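Local coordinates for protein kirola (Actinidia deliciosa, PDB 4IH0) that is a kiwifruit allergen of the Bet v 1-like major latex protein family and probably binds small hydrophobic ligands in an internal cavity, at residues Glu33-Asn38 with Ile138-Asp143. Sequence-based numbering, arbitrary orientation.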
loop_
_atom_site.group_PDB
_atom_site.type_symbol
_atom_site.label_atom_id
_atom_site.label_comp_id
_atom_site.label_asym_id
_atom_site.label_seq_id
_atom_site.Cartn_x
_atom_site.Cartn_y
_atom_site.Cartn_z
ATOM N N GLU A 33 6.601 -12.301 -3.100
ATOM C CA GLU A 33 6.502 -13.460 -3.971
ATOM C C GLU A 33 5.522 -13.223 -5.158
ATOM O O GLU A 33 5.737 -13.725 -6.276
ATOM C CB GLU A 33 6.120 -14.702 -3.131
ATOM C CG GLU A 33 4.636 -15.050 -3.157
ATOM C CD GLU A 33 4.246 -16.294 -2.327
ATOM O OE1 GLU A 33 5.128 -16.893 -1.649
ATOM O OE2 GLU A 33 3.037 -16.683 -2.377
ATOM N N MET A 34 4.432 -12.494 -4.930
ATOM C CA MET A 34 3.383 -12.367 -5.922
ATOM C C MET A 34 3.684 -11.273 -6.934
ATOM O O MET A 34 3.219 -11.323 -8.055
ATOM C CB MET A 34 2.051 -12.101 -5.272
ATOM C CG MET A 34 1.719 -13.242 -4.359
ATOM S SD MET A 34 0.054 -13.057 -3.703
ATOM C CE MET A 34 -0.110 -14.723 -3.047
ATOM N N SER A 35 4.495 -10.303 -6.540
ATOM C CA SER A 35 4.824 -9.151 -7.410
ATOM C C SER A 35 6.318 -8.883 -7.224
ATOM O O SER A 35 6.725 -7.843 -6.674
ATOM C CB SER A 35 3.968 -7.919 -7.051
ATOM O OG SER A 35 3.964 -6.963 -8.161
ATOM N N PRO A 36 7.146 -9.836 -7.694
ATOM C CA PRO A 36 8.547 -9.802 -7.316
ATOM C C PRO A 36 9.394 -8.782 -8.091
ATOM O O PRO A 36 10.496 -8.470 -7.650
ATOM C CB PRO A 36 9.005 -11.229 -7.569
ATOM C CG PRO A 36 8.132 -11.710 -8.661
ATOM C CD PRO A 36 6.800 -11.096 -8.389
ATOM N N VAL A 37 8.900 -8.297 -9.238
ATOM C CA VAL A 37 9.532 -7.169 -9.967
ATOM C C VAL A 37 9.380 -5.849 -9.235
ATOM O O VAL A 37 10.276 -4.994 -9.290
ATOM C CB VAL A 37 8.940 -6.999 -11.389
ATOM C CG1 VAL A 37 9.146 -5.587 -11.917
ATOM C CG2 VAL A 37 9.586 -7.990 -12.335
ATOM N N ASN A 38 8.247 -5.658 -8.558
ATOM C CA ASN A 38 7.912 -4.403 -7.925
ATOM C C ASN A 38 8.433 -4.404 -6.464
ATOM O O ASN A 38 8.931 -3.428 -6.012
ATOM C CB ASN A 38 6.402 -4.212 -7.898
ATOM C CG ASN A 38 5.795 -3.819 -9.248
ATOM O OD1 ASN A 38 4.643 -4.164 -9.507
ATOM N ND2 ASN A 38 6.522 -3.115 -10.083
ATOM N N ILE A 138 -1.923 -0.416 -8.206
ATOM C CA ILE A 138 -2.843 -1.096 -9.148
ATOM C C ILE A 138 -2.145 -2.366 -9.725
ATOM O O ILE A 138 -2.735 -3.445 -9.801
ATOM C CB ILE A 138 -3.362 -0.164 -10.283
ATOM C CG1 ILE A 138 -4.251 0.943 -9.706
ATOM C CG2 ILE A 138 -4.112 -0.976 -11.342
ATOM C CD1 ILE A 138 -4.419 2.124 -10.656
ATOM N N GLU A 139 -0.871 -2.196 -10.105
ATOM C CA GLU A 139 -0.062 -3.309 -10.607
ATOM C C GLU A 139 0.052 -4.415 -9.585
ATOM O O GLU A 139 -0.141 -5.608 -9.905
ATOM C CB GLU A 139 1.331 -2.802 -11.023
ATOM C CG GLU A 139 1.321 -1.818 -12.159
ATOM C CD GLU A 139 2.545 -0.900 -12.220
ATOM O OE1 GLU A 139 3.577 -1.183 -11.528
ATOM O OE2 GLU A 139 2.470 0.090 -13.018
ATOM N N ILE A 140 0.326 -4.050 -8.319
ATOM C CA ILE A 140 0.410 -5.038 -7.252
ATOM C C ILE A 140 -0.913 -5.762 -7.084
ATOM O O ILE A 140 -0.954 -7.013 -6.929
ATOM C CB ILE A 140 0.827 -4.386 -5.906
ATOM C CG1 ILE A 140 2.274 -3.841 -5.950
ATOM C CG2 ILE A 140 0.548 -5.339 -4.738
ATOM C CD1 ILE A 140 3.275 -4.768 -6.545
ATOM N N THR A 141 -2.000 -5.005 -7.119
ATOM C CA THR A 141 -3.313 -5.610 -7.074
ATOM C C THR A 141 -3.557 -6.673 -8.202
ATOM O O THR A 141 -4.077 -7.766 -7.961
ATOM C CB THR A 141 -4.389 -4.526 -7.159
ATOM O OG1 THR A 141 -4.201 -3.584 -6.104
ATOM C CG2 THR A 141 -5.772 -5.109 -7.007
ATOM N N LYS A 142 -3.204 -6.311 -9.445
ATOM C CA LYS A 142 -3.375 -7.231 -10.569
ATOM C C LYS A 142 -2.466 -8.452 -10.435
ATOM O O LYS A 142 -2.847 -9.573 -10.832
ATOM C CB LYS A 142 -3.150 -6.475 -11.871
ATOM C CG LYS A 142 -4.260 -5.473 -12.129
ATOM C CD LYS A 142 -3.971 -4.563 -13.278
ATOM C CE LYS A 142 -5.166 -3.672 -13.570
ATOM N NZ LYS A 142 -6.314 -4.291 -14.318
ATOM N N ASP A 143 -1.294 -8.252 -9.860
ATOM C CA ASP A 143 -0.351 -9.358 -9.634
ATOM C C ASP A 143 -0.903 -10.324 -8.608
ATOM O O ASP A 143 -0.780 -11.539 -8.795
ATOM C CB ASP A 143 0.995 -8.838 -9.212
ATOM C CG ASP A 143 1.772 -8.223 -10.375
ATOM O OD1 ASP A 143 1.384 -8.450 -11.551
ATOM O OD2 ASP A 143 2.744 -7.484 -10.104
HETATM O O HOH W 1 1.374 -12.506 -9.991
#
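The S35 hydroxyl lies against one carboxylate oxygen of D143. S35 OG donates to D143 OD2, but the modelled separation of 2.4 Å is very short, and the position of OG, and with it the bond, is doubtful. S35 chi1 of -161° turns OG away from its own backbone N and out to the aspartate. D143 CB rests near the carbonyl of M34, 3.5 Å from M34 O. A water joins the two backbones here. The water oxygen lies 2.9 Å from M34 O and 2.6 Å from D143 O and donates to both. The contact ties the end of the short helix 30-34 and the turn after it to the long C-terminal helix 131-145. In the Bet v 1 fold this long helix packs against the curved antiparallel sheet, with the short helices at one end. The side chains of N38 and I140 pass in opposite directions, and N38 CB lies 3.5 Å from I140 CD1. The E139 side chain crosses that of N38 at about a right angle. The amide and carboxylate planes are 26° apart, and E139 OE1 stays 3.8 Å from N38 ND2, too far for a hydrogen bond. The N38 backbone is hydrogen-bonded to T61, and its side chain also touches F136.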